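Local coordinates for transferrin binding protein B (Actinobacillus suis, PDB 3PQU) that probably binds host transferrin at the bacterial outer membrane, as the surface lipoprotein of a receptor used to acquire iron, at residues A[46-51]-A[147-152]; A[177-182]-A[199-204]; A[502-507]-A[532-537]; A[475-480]-A[495-500]. One frame throughout, in Å; residues are numbered along the deposited sequence. Where two conformers were deposited one is given.

Overall arrangement
The four contacts form two pairs on opposite sides of the chain's centre. Contact 1 lies in the N-lobe handle and contact 2 in the N-lobe barrel. They touch, with centres about 8 Å apart, so handle meets barrel there. Contacts 3 and 4 also touch, because strands 492-499 and 502-508 are neighbours in the C-lobe barrel sheet. Contacts 1 and 3 have centres about 51 Å apart. Contacts 1 and 2 are mostly buried. They are rich in polar side-chain bonds, with ordered water in contact 1, where regular strand pairing stops. Contacts 3 and 4 are regular antiparallel pairings. Each has a buried apolar face and a more exposed face with polar or charged residues.

Contact 1. Residues A[46-51]-A[147-152]; sequences AKIPRR and NGIDGY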
loop_
_atom_site.group_PDB
_atom_site.type_symbol
_atom_site.label_atom_id
_atom_site.label_comp_id
_atom_site.label_asym_id
_atom_site.label_seq_id
_atom_site.Cartn_x
_atom_site.Cartn_y
_atom_site.Cartn_z
ATOM N N ALA A 46 10.073 12.865 4.039
ATOM C CA ALA A 46 10.466 13.835 5.063
ATOM C C ALA A 46 11.383 14.893 4.464
ATOM O O ALA A 46 12.255 14.598 3.661
ATOM C CB ALA A 46 11.163 13.160 6.236
ATOM N N LYS A 47 11.178 16.121 4.893
ATOM C CA LYS A 47 12.005 17.245 4.483
ATOM C C LYS A 47 13.427 17.122 5.036
ATOM O O LYS A 47 13.626 16.679 6.162
ATOM C CB LYS A 47 11.359 18.540 4.987
ATOM C CG LYS A 47 12.052 19.826 4.560
ATOM C CD LYS A 47 11.092 20.997 4.744
ATOM C CE LYS A 47 11.578 22.264 4.063
ATOM N NZ LYS A 47 10.488 23.281 4.037
ATOM N N ILE A 48 14.410 17.525 4.243
ATOM C CA ILE A 48 15.814 17.531 4.689
ATOM C C ILE A 48 16.019 18.698 5.663
ATOM O O ILE A 48 15.765 19.847 5.295
ATOM C CB ILE A 48 16.791 17.656 3.454
ATOM C CG1 ILE A 48 16.665 16.421 2.529
ATOM C CG2 ILE A 48 18.254 17.816 3.905
ATOM C CD1 ILE A 48 17.457 16.538 1.165
ATOM N N PRO A 49 16.444 18.418 6.915
ATOM C CA PRO A 49 16.592 19.511 7.899
ATOM C C PRO A 49 17.704 20.498 7.550
ATOM O O PRO A 49 18.749 20.098 7.008
ATOM C CB PRO A 49 16.929 18.770 9.209
ATOM C CG PRO A 49 16.291 17.417 9.048
ATOM C CD PRO A 49 16.511 17.090 7.565
ATOM N N ARG A 50 17.456 21.775 7.858
ATOM C CA ARG A 50 18.338 22.907 7.532
ATOM C C ARG A 50 18.354 23.789 8.765
ATOM O O ARG A 50 17.300 24.119 9.285
ATOM C CB ARG A 50 17.744 23.714 6.361
ATOM C CG ARG A 50 17.962 23.118 4.959
ATOM C CD ARG A 50 16.772 23.352 4.032
ATOM N NE ARG A 50 16.482 24.760 3.729
ATOM C CZ ARG A 50 17.101 25.468 2.789
ATOM N NH1 ARG A 50 18.077 24.929 2.058
ATOM N NH2 ARG A 50 16.764 26.730 2.589
ATOM N N ARG A 51 19.531 24.186 9.233
ATOM C CA ARG A 51 19.595 25.016 10.447
ATOM C C ARG A 51 19.141 26.446 10.171
ATOM O O ARG A 51 19.457 27.001 9.130
ATOM C CB ARG A 51 21.003 25.035 11.036
ATOM C CG ARG A 51 21.068 25.665 12.435
ATOM C CD ARG A 51 22.430 25.445 13.051
ATOM N NE ARG A 51 23.503 26.077 12.279
ATOM C CZ ARG A 51 23.929 27.319 12.494
ATOM N NH1 ARG A 51 23.356 28.054 13.433
ATOM N NH2 ARG A 51 24.908 27.831 11.762
ATOM N N ASN A 147 19.924 27.959 4.035
ATOM C CA ASN A 147 20.557 27.944 2.722
ATOM C C ASN A 147 21.196 26.611 2.395
ATOM O O ASN A 147 21.401 25.790 3.283
ATOM C CB ASN A 147 21.585 29.072 2.590
ATOM C CG ASN A 147 21.910 29.382 1.130
ATOM O OD1 ASN A 147 21.147 29.035 0.233
ATOM N ND2 ASN A 147 23.045 30.015 0.895
ATOM N N GLY A 148 21.474 26.368 1.112
ATOM C CA GLY A 148 22.030 25.094 0.702
ATOM C C GLY A 148 20.975 24.101 0.208
ATOM O O GLY A 148 19.939 24.499 -0.324
ATOM N N ILE A 149 21.249 22.808 0.355
ATOM C CA ILE A 149 20.316 21.771 -0.138
ATOM C C ILE A 149 18.915 21.939 0.443
ATOM O O ILE A 149 18.757 22.168 1.639
ATOM C CB ILE A 149 20.855 20.342 0.117
ATOM C CG1 ILE A 149 22.011 20.046 -0.849
ATOM C CG2 ILE A 149 19.749 19.244 -0.026
ATOM C CD1 ILE A 149 22.715 18.728 -0.549
ATOM N N ASP A 150 17.908 21.861 -0.420
ATOM C CA ASP A 150 16.516 21.899 0.016
ATOM C C ASP A 150 15.774 20.808 -0.709
ATOM O O ASP A 150 15.770 20.788 -1.939
ATOM C CB ASP A 150 15.855 23.242 -0.336
ATOM C CG ASP A 150 14.477 23.382 0.288
ATOM O OD1 ASP A 150 13.537 23.869 -0.375
ATOM O OD2 ASP A 150 14.337 22.983 1.454
ATOM N N GLY A 151 15.146 19.895 0.032
ATOM C CA GLY A 151 14.449 18.806 -0.629
ATOM C C GLY A 151 13.918 17.777 0.336
ATOM O O GLY A 151 13.709 18.098 1.507
ATOM N N TYR A 152 13.744 16.544 -0.148
ATOM C CA TYR A 152 13.039 15.503 0.590
ATOM C C TYR A 152 13.685 14.139 0.423
ATOM O O TYR A 152 14.285 13.839 -0.614
ATOM C CB TYR A 152 11.600 15.424 0.084
ATOM C CG TYR A 152 10.846 16.720 0.183
ATOM C CD1 TYR A 152 9.961 16.960 1.230
ATOM C CD2 TYR A 152 11.038 17.723 -0.759
ATOM C CE1 TYR A 152 9.264 18.175 1.326
ATOM C CE2 TYR A 152 10.357 18.932 -0.674
ATOM C CZ TYR A 152 9.477 19.152 0.368
ATOM O OH TYR A 152 8.817 20.356 0.436
HETATM O O HOH W 1 14.849 20.699 2.783
HETATM O O HOH W 2 20.860 26.392 6.695
#
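Arg50 reaches segment 147-152 with CG anti to its own carbonyl carbon (chi1 -79°) and a chain bent at chi2 and chi3. Asp150 holds CG anti to its backbone N (chi1 -172°), and the two side chains cross at about a right angle. The contact lies in the antiparallel sheet of the N-lobe handle, where strand 43-47 ends beside strand 150-157. Lys47 and Tyr152 are a non-hydrogen-bonded pair. Next to them Ile48 N donates an almost straight bond to Gly151 O at 2.9 Å. Beyond Ile48 the chain is loop, and side chains and water take over from strand pairing. Arg50 NH1 donates to Ile149 O at 2.9 Å. That oxygen lies near the guanidinium plane, but NH1 stands above the carbonyl plane. A second bond from NH1, to Gly148 O, is weak. Asp150 OD2 sits over one guanidinium face, 3.6 Å from Arg50 NE. This salt bridge rests on charge alone, since no N-H points at the oxygen. Asp150 OD1 pairs with Lys97, and Arg50 NH2 bonds to Tyr131 O. Away from these charges, Ile48 CD1 meets Ile149 CG2 at 3.7 Å. One water accepts from Gly151 N at 2.9 Å and also lies 2.7 Å from Asp150 OD2. Another donates to Arg51 O at 2.9 Å and accepts from Asn147 N at 3.2 Å.

Contact 2. Residues A[177-182]-A[199-204]; sequences DFTSDV and NVAATS
Thr179 and Thr203 form a single backbone bridge, CA to CA 4.2 Å, between segments whose directions are 167° apart. Ser180 N donates to Ala202 O at 2.8 Å, and Ser204 N donates to Phe178 O at 3.0 Å. Serine hydroxyls extend this pairing at both ends. Ser204 OG donates to Asp177 OD2 at 2.7 Å, on the anti lone pair of OD2, which faces away from OD1. The same OG accepts from Phe178 N at 3.2 Å. At the other end Ser180 OG accepts from Ala202 N at 2.9 Å and gives its own proton to Asp181 O. Segment 177-182 belongs to strand 170-183 of the N-lobe beta barrel. Segment 199-204 is an irregular piece of the loop that follows this strand and folds back antiparallel along it. Strand 318-326 bonds to the same strand through the backbones of Asp177 and Thr179. The loop also meets the handle, where Ala201 bonds to the backbone of Pro49. Phe178 has CG between its backbone N and carbonyl carbon (chi1 62°), and its ring lies against Ser204. Ser204 N stands over the ring centre, and Ser204 CB makes an off-centre CH-pi contact on the ring. The packing round Ala201 is close: its CB is 3.1 Å from Thr179 OG1. Val182 CG2 lies 3.4 Å from Ala201 N.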
loop_
_atom_site.group_PDB
_atom_site.type_symbol
_atom_site.label_atom_id
_atom_site.label_comp_id
_atom_site.label_asym_id
_atom_site.label_seq_id
_atom_site.Cartn_x
_atom_site.Cartn_y
_atom_site.Cartn_z
ATOM N N ASP A 177 18.542 5.262 1.170
ATOM C CA ASP A 177 18.857 6.702 1.226
ATOM C C ASP A 177 18.432 7.245 2.591
ATOM O O ASP A 177 17.651 6.608 3.293
ATOM C CB ASP A 177 18.115 7.464 0.128
ATOM C CG ASP A 177 18.715 7.237 -1.240
ATOM O OD1 ASP A 177 18.127 6.488 -2.047
ATOM O OD2 ASP A 177 19.792 7.798 -1.494
ATOM N N PHE A 178 18.942 8.415 2.967
ATOM C CA PHE A 178 18.723 8.915 4.322
ATOM C C PHE A 178 18.965 10.410 4.472
ATOM O O PHE A 178 19.654 11.019 3.663
ATOM C CB PHE A 178 19.661 8.170 5.291
ATOM C CG PHE A 178 21.145 8.392 4.997
ATOM C CD1 PHE A 178 21.818 9.487 5.537
ATOM C CD2 PHE A 178 21.844 7.524 4.164
ATOM C CE1 PHE A 178 23.179 9.735 5.263
ATOM C CE2 PHE A 178 23.219 7.739 3.902
ATOM C CZ PHE A 178 23.884 8.859 4.452
ATOM N N THR A 179 18.403 10.983 5.535
ATOM C CA THR A 179 18.810 12.281 6.035
ATOM C C THR A 179 18.948 12.158 7.553
ATOM O O THR A 179 18.164 11.451 8.194
ATOM C CB THR A 179 17.796 13.416 5.711
ATOM O OG1 THR A 179 18.281 14.647 6.260
ATOM C CG2 THR A 179 16.404 13.142 6.322
ATOM N N SER A 180 19.959 12.827 8.109
ATOM C CA SER A 180 20.119 12.972 9.549
ATOM C C SER A 180 19.299 14.159 10.018
ATOM O O SER A 180 18.608 14.803 9.222
ATOM C CB SER A 180 21.592 13.213 9.920
ATOM O OG SER A 180 22.053 14.501 9.488
ATOM N N ASP A 181 19.369 14.451 11.319
ATOM C CA ASP A 181 18.938 15.747 11.807
ATOM C C ASP A 181 20.150 16.676 11.823
ATOM O O ASP A 181 21.229 16.300 11.377
ATOM C CB ASP A 181 18.308 15.651 13.215
ATOM C CG ASP A 181 19.292 15.156 14.277
ATOM O OD1 ASP A 181 18.994 15.307 15.488
ATOM O OD2 ASP A 181 20.345 14.601 13.891
ATOM N N VAL A 182 19.982 17.880 12.357
ATOM C CA VAL A 182 21.072 18.845 12.364
ATOM C C VAL A 182 21.475 19.216 13.789
ATOM O O VAL A 182 20.615 19.453 14.626
ATOM C CB VAL A 182 20.675 20.109 11.567
ATOM C CG1 VAL A 182 21.531 21.318 11.982
ATOM C CG2 VAL A 182 20.781 19.845 10.043
ATOM N N ASN A 199 24.987 22.713 9.278
ATOM C CA ASN A 199 24.079 23.723 8.724
ATOM C C ASN A 199 22.972 23.049 7.914
ATOM O O ASN A 199 21.868 23.580 7.782
ATOM C CB ASN A 199 24.839 24.709 7.844
ATOM C CG ASN A 199 25.623 25.746 8.654
ATOM O OD1 ASN A 199 25.538 25.795 9.880
ATOM N ND2 ASN A 199 26.370 26.590 7.958
ATOM N N VAL A 200 23.308 21.889 7.359
ATOM C CA VAL A 200 22.398 21.103 6.528
ATOM C C VAL A 200 22.615 19.662 6.945
ATOM O O VAL A 200 23.719 19.299 7.340
ATOM C CB VAL A 200 22.694 21.320 5.015
ATOM C CG1 VAL A 200 21.832 20.405 4.128
ATOM C CG2 VAL A 200 22.474 22.796 4.636
ATOM N N ALA A 201 21.554 18.853 6.907
ATOM C CA ALA A 201 21.630 17.490 7.401
ATOM C C ALA A 201 22.660 16.710 6.584
ATOM O O ALA A 201 22.864 16.992 5.400
ATOM C CB ALA A 201 20.252 16.810 7.315
ATOM N N ALA A 202 23.303 15.731 7.211
ATOM C CA ALA A 202 24.092 14.774 6.445
ATOM C C ALA A 202 23.077 13.837 5.773
ATOM O O ALA A 202 22.184 13.305 6.439
ATOM C CB ALA A 202 25.016 13.995 7.360
ATOM N N THR A 203 23.213 13.640 4.463
ATOM C CA THR A 203 22.250 12.851 3.697
ATOM C C THR A 203 22.993 11.906 2.740
ATOM O O THR A 203 24.213 12.046 2.519
ATOM C CB THR A 203 21.372 13.756 2.792
ATOM O OG1 THR A 203 22.207 14.365 1.804
ATOM C CG2 THR A 203 20.627 14.850 3.588
ATOM N N SER A 204 22.255 10.996 2.106
ATOM C CA SER A 204 22.854 10.153 1.068
ATOM C C SER A 204 23.218 10.993 -0.156
ATOM O O SER A 204 23.886 10.493 -1.058
ATOM C CB SER A 204 21.926 9.003 0.647
ATOM O OG SER A 204 20.610 9.488 0.491
#

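Contact 3. Residues A[502-507]-A[532-537]; sequences GFIGSA and KVNGGF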
loop_
_atom_site.group_PDB
_atom_site.type_symbol
_atom_site.label_atom_id
_atom_site.label_comp_id
_atom_site.label_asym_id
_atom_site.label_seq_id
_atom_site.Cartn_x
_atom_site.Cartn_y
_atom_site.Cartn_z
ATOM N N GLY A 502 -9.262 -19.819 -3.860
ATOM C CA GLY A 502 -10.337 -19.082 -4.508
ATOM C C GLY A 502 -11.149 -19.984 -5.419
ATOM O O GLY A 502 -10.861 -21.175 -5.532
ATOM N N PHE A 503 -12.168 -19.428 -6.064
ATOM C CA PHE A 503 -12.949 -20.189 -7.036
ATOM C C PHE A 503 -13.270 -19.369 -8.288
ATOM O O PHE A 503 -13.231 -18.135 -8.270
ATOM C CB PHE A 503 -14.236 -20.741 -6.402
ATOM C CG PHE A 503 -15.141 -19.682 -5.841
ATOM C CD1 PHE A 503 -16.114 -19.092 -6.633
ATOM C CD2 PHE A 503 -15.018 -19.273 -4.521
ATOM C CE1 PHE A 503 -16.948 -18.113 -6.121
ATOM C CE2 PHE A 503 -15.848 -18.297 -4.003
ATOM C CZ PHE A 503 -16.815 -17.716 -4.802
ATOM N N ILE A 504 -13.580 -20.067 -9.376
ATOM C CA ILE A 504 -13.876 -19.411 -10.641
ATOM C C ILE A 504 -14.915 -20.230 -11.388
ATOM O O ILE A 504 -14.877 -21.456 -11.353
ATOM C CB ILE A 504 -12.611 -19.266 -11.517
ATOM C CG1 ILE A 504 -11.470 -18.625 -10.720
ATOM C CG2 ILE A 504 -12.912 -18.448 -12.769
ATOM C CD1 ILE A 504 -10.173 -18.521 -11.488
ATOM N N GLY A 505 -15.841 -19.552 -12.057
ATOM C CA GLY A 505 -16.913 -20.235 -12.759
ATOM C C GLY A 505 -17.872 -19.305 -13.475
ATOM O O GLY A 505 -17.469 -18.293 -14.052
ATOM N N SER A 506 -19.153 -19.650 -13.432
ATOM C CA SER A 506 -20.161 -18.937 -14.206
ATOM C C SER A 506 -21.422 -18.639 -13.405
ATOM O O SER A 506 -21.905 -19.472 -12.638
ATOM C CB SER A 506 -20.531 -19.733 -15.465
ATOM O OG SER A 506 -19.415 -19.895 -16.324
ATOM N N ALA A 507 -21.953 -17.438 -13.597
ATOM C CA ALA A 507 -23.241 -17.076 -13.034
ATOM C C ALA A 507 -24.278 -17.056 -14.151
ATOM O O ALA A 507 -23.959 -16.771 -15.308
ATOM C CB ALA A 507 -23.156 -15.723 -12.353
ATOM N N LYS A 532 -18.863 -14.469 -16.161
ATOM C CA LYS A 532 -17.631 -14.817 -15.469
ATOM C C LYS A 532 -17.655 -14.341 -14.019
ATOM O O LYS A 532 -17.786 -13.147 -13.746
ATOM C CB LYS A 532 -16.427 -14.245 -16.218
ATOM C CG LYS A 532 -15.071 -14.596 -15.624
ATOM C CD LYS A 532 -13.993 -14.533 -16.698
ATOM C CE LYS A 532 -12.603 -14.354 -16.107
ATOM N NZ LYS A 532 -12.357 -12.952 -15.651
ATOM N N VAL A 533 -17.539 -15.282 -13.088
ATOM C CA VAL A 533 -17.523 -14.940 -11.670
ATOM C C VAL A 533 -16.223 -15.351 -10.975
ATOM O O VAL A 533 -15.805 -16.510 -11.043
ATOM C CB VAL A 533 -18.749 -15.516 -10.917
ATOM C CG1 VAL A 533 -19.216 -16.803 -11.558
ATOM C CG2 VAL A 533 -18.430 -15.719 -9.443
ATOM N N ASN A 534 -15.590 -14.375 -10.327
ATOM C CA ASN A 534 -14.390 -14.594 -9.526
ATOM C C ASN A 534 -14.719 -14.522 -8.042
ATOM O O ASN A 534 -15.425 -13.614 -7.595
ATOM C CB ASN A 534 -13.321 -13.546 -9.855
ATOM C CG ASN A 534 -12.632 -13.809 -11.182
ATOM O OD1 ASN A 534 -11.663 -14.568 -11.249
ATOM N ND2 ASN A 534 -13.122 -13.175 -12.245
ATOM N N GLY A 535 -14.205 -15.477 -7.276
ATOM C CA GLY A 535 -14.467 -15.511 -5.852
ATOM C C GLY A 535 -13.272 -15.939 -5.028
ATOM O O GLY A 535 -12.270 -16.424 -5.563
ATOM N N GLY A 536 -13.377 -15.760 -3.717
ATOM C CA GLY A 536 -12.324 -16.190 -2.818
ATOM C C GLY A 536 -12.840 -16.867 -1.559
ATOM O O GLY A 536 -14.019 -16.747 -1.202
ATOM N N PHE A 537 -11.954 -17.608 -0.901
ATOM C CA PHE A 537 -12.197 -18.085 0.451
ATOM C C PHE A 537 -11.412 -17.249 1.459
ATOM O O PHE A 537 -10.207 -17.012 1.278
ATOM C CB PHE A 537 -11.825 -19.559 0.558
ATOM C CG PHE A 537 -12.728 -20.453 -0.233
ATOM C CD1 PHE A 537 -13.924 -20.902 0.308
ATOM C CD2 PHE A 537 -12.402 -20.818 -1.529
ATOM C CE1 PHE A 537 -14.772 -21.721 -0.426
ATOM C CE2 PHE A 537 -13.248 -21.640 -2.266
ATOM C CZ PHE A 537 -14.434 -22.085 -1.711
#
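Phe503 and Gly535 are a hydrogen-bonded antiparallel pair in the C-lobe beta barrel. Strands 502-507 and 532-537 run at 160° to each other, and their axes come within 4.4 Å. Four backbone bonds join them. Phe503 N donates to Gly535 O at 3.0 Å, with the nitrogen well above the carbonyl plane, and Gly535 N returns a bond to Phe503 O. Gly505 and Val533 make the same exchange, and Gly505 N to Val533 O measures 3.2 Å. Aromatic contacts come next. Phe503 CG lies between the backbone N and the carbonyl carbon (chi1 59°), and the ring extends across the neighbouring strand. Gly535 CA sits over one face, 3.6 Å from the Phe503 ring centroid, in a CH-pi contact. Gly535 has no side chain there, and the ring occupies that side of the strand. The edge of Phe503 meets the face of Phe537 in an offset edge-to-face pair, with planes at 69° and Phe503 CD2 3.7 Å from Phe537 CE2. Val533 also packs on the Phe503 side of the sheet: its CG1 touches Ala507 CB and lies 3.4 Å from the backbone N of Ser506. Val494 and Phe549 of the flanking strands pack on Val533 too. On the other side, Ile504 and Asn534 lie alongside each other and point the same way, with Ile504 CG1 4.1 Å from Asn534 OD1. Backbone bonds and apolar contacts carry this pairing, with no salt bridge across it. It should therefore depend little on the ionisation of side chains.

Contact 4. Residues A[475-480]-A[495-500]; sequences DKKVNG and DATING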
loop_
_atom_site.group_PDB
_atom_site.type_symbol
_atom_site.label_atom_id
_atom_site.label_comp_id
_atom_site.label_asym_id
_atom_site.label_seq_id
_atom_site.Cartn_x
_atom_site.Cartn_y
_atom_site.Cartn_z
ATOM N N ASP A 475 -14.545 -32.808 -3.845
ATOM C CA ASP A 475 -14.431 -32.760 -5.300
ATOM C C ASP A 475 -14.354 -31.327 -5.811
ATOM O O ASP A 475 -14.751 -31.035 -6.942
ATOM C CB ASP A 475 -15.550 -33.553 -5.986
ATOM C CG ASP A 475 -16.919 -33.223 -5.442
ATOM O OD1 ASP A 475 -17.138 -32.053 -5.066
ATOM O OD2 ASP A 475 -17.775 -34.135 -5.400
ATOM N N LYS A 476 -13.839 -30.446 -4.955
ATOM C CA LYS A 476 -13.505 -29.070 -5.320
ATOM C C LYS A 476 -14.594 -28.357 -6.114
ATOM O O LYS A 476 -14.354 -27.882 -7.224
ATOM C CB LYS A 476 -12.181 -29.030 -6.088
ATOM C CG LYS A 476 -10.993 -29.523 -5.285
ATOM C CD LYS A 476 -10.796 -28.677 -4.038
ATOM C CE LYS A 476 -9.651 -29.201 -3.188
ATOM N NZ LYS A 476 -8.358 -29.168 -3.925
ATOM N N LYS A 477 -15.788 -28.275 -5.538
ATOM C CA LYS A 477 -16.897 -27.611 -6.213
ATOM C C LYS A 477 -17.652 -26.633 -5.324
ATOM O O LYS A 477 -17.874 -26.878 -4.137
ATOM C CB LYS A 477 -17.865 -28.638 -6.798
ATOM C CG LYS A 477 -17.319 -29.378 -8.008
ATOM C CD LYS A 477 -18.129 -29.068 -9.263
ATOM C CE LYS A 477 -17.876 -27.659 -9.773
ATOM N NZ LYS A 477 -18.740 -27.323 -10.944
ATOM N N VAL A 478 -18.039 -25.514 -5.920
ATOM C CA VAL A 478 -18.884 -24.539 -5.256
ATOM C C VAL A 478 -20.148 -24.368 -6.087
ATOM O O VAL A 478 -20.078 -24.144 -7.296
ATOM C CB VAL A 478 -18.169 -23.182 -5.115
ATOM C CG1 VAL A 478 -19.084 -22.161 -4.447
ATOM C CG2 VAL A 478 -16.876 -23.343 -4.328
ATOM N N ASN A 479 -21.303 -24.501 -5.444
ATOM C CA ASN A 479 -22.572 -24.245 -6.113
ATOM C C ASN A 479 -23.402 -23.259 -5.320
ATOM O O ASN A 479 -23.560 -23.395 -4.107
ATOM C CB ASN A 479 -23.334 -25.544 -6.340
ATOM C CG ASN A 479 -22.547 -26.521 -7.177
ATOM O OD1 ASN A 479 -22.582 -26.465 -8.407
ATOM N ND2 ASN A 479 -21.803 -27.403 -6.516
ATOM N N GLY A 480 -23.927 -22.257 -6.010
ATOM C CA GLY A 480 -24.522 -21.134 -5.321
ATOM C C GLY A 480 -25.892 -20.769 -5.829
ATOM O O GLY A 480 -26.224 -20.992 -6.989
ATOM N N ASP A 495 -22.074 -21.736 -10.765
ATOM C CA ASP A 495 -21.345 -22.993 -10.821
ATOM C C ASP A 495 -19.872 -22.657 -10.965
ATOM O O ASP A 495 -19.470 -22.000 -11.925
ATOM C CB ASP A 495 -21.806 -23.828 -12.012
ATOM C CG ASP A 495 -23.296 -23.709 -12.258
ATOM O OD1 ASP A 495 -24.037 -24.644 -11.885
ATOM O OD2 ASP A 495 -23.726 -22.678 -12.818
ATOM N N ALA A 496 -19.065 -23.101 -10.012
ATOM C CA ALA A 496 -17.657 -22.729 -10.010
ATOM C C ALA A 496 -16.747 -23.857 -9.551
ATOM O O ALA A 496 -17.196 -24.869 -9.018
ATOM C CB ALA A 496 -17.436 -21.482 -9.154
ATOM N N THR A 497 -15.454 -23.665 -9.763
ATOM C CA THR A 497 -14.470 -24.654 -9.374
ATOM C C THR A 497 -13.471 -24.061 -8.389
ATOM O O THR A 497 -12.950 -22.958 -8.588
ATOM C CB THR A 497 -13.728 -25.211 -10.596
ATOM O OG1 THR A 497 -14.662 -25.868 -11.464
ATOM C CG2 THR A 497 -12.662 -26.200 -10.162
ATOM N N ILE A 498 -13.213 -24.801 -7.317
ATOM C CA ILE A 498 -12.217 -24.402 -6.339
ATOM C C ILE A 498 -10.814 -24.676 -6.857
ATOM O O ILE A 498 -10.451 -25.819 -7.131
ATOM C CB ILE A 498 -12.385 -25.177 -5.025
ATOM C CG1 ILE A 498 -13.792 -24.983 -4.459
ATOM C CG2 ILE A 498 -11.312 -24.762 -4.028
ATOM C CD1 ILE A 498 -14.027 -25.712 -3.158
ATOM N N ASN A 499 -10.027 -23.621 -6.995
ATOM C CA ASN A 499 -8.620 -23.769 -7.307
ATOM C C ASN A 499 -7.822 -22.902 -6.346
ATOM O O ASN A 499 -7.984 -21.679 -6.325
ATOM C CB ASN A 499 -8.341 -23.374 -8.757
ATOM C CG ASN A 499 -6.938 -23.739 -9.199
ATOM O OD1 ASN A 499 -6.429 -24.812 -8.871
ATOM N ND2 ASN A 499 -6.303 -22.846 -9.949
ATOM N N GLY A 500 -6.983 -23.541 -5.535
ATOM C CA GLY A 500 -6.201 -22.846 -4.528
ATOM C C GLY A 500 -7.048 -22.368 -3.360
ATOM O O GLY A 500 -7.726 -23.157 -2.706
#
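Val478 O accepts the N-H of Ala496 at 3.1 Å, with the nitrogen nearly along the C=O axis. The return bond, Val478 N to Ala496 O, is longer at 3.3 Å and very straight at its hydrogen. Its nitrogen lies above the carbonyl plane. Ile498 N adds a third backbone bond, to Lys476 O. Ala496 O also has a carbon neighbour. The Lys477 chain bends at chi2 and again at chi3 (72°), which puts CE 3.0 Å from Ala496 O. Lys477 NZ lies 3.5 Å from Ala496 O, but the angle is too poor for a hydrogen bond. The two strands form the beta hairpin 477-482 and 492-499 of the C-lobe barrel. At the start of the first strand, Lys476 and Lys477 both face Asn472 of strand 467-472 and make a G1 beta bulge. Lys476 has a positive phi of 46° there. Apolar atoms meet on the buried side. Val478 CG2 presses against Ile498 CG1 at 3.5 Å, tighter than usual for two carbons, and the side chains cross at about a right angle. Val478 CB faces Ala496 CB across the pair. Phe537 of strand 531-538 packs on both Val478 and Ile498. Lys476, exposed, also crosses Ile498 at about a right angle, its CD 3.9 Å from Ile498 CG2. On the face with Lys477 and Thr497, the Asn479 amide and Asp495 carboxylate planes are 79° apart, with Asn479 OD1 4.2 Å from Asp495 OD1.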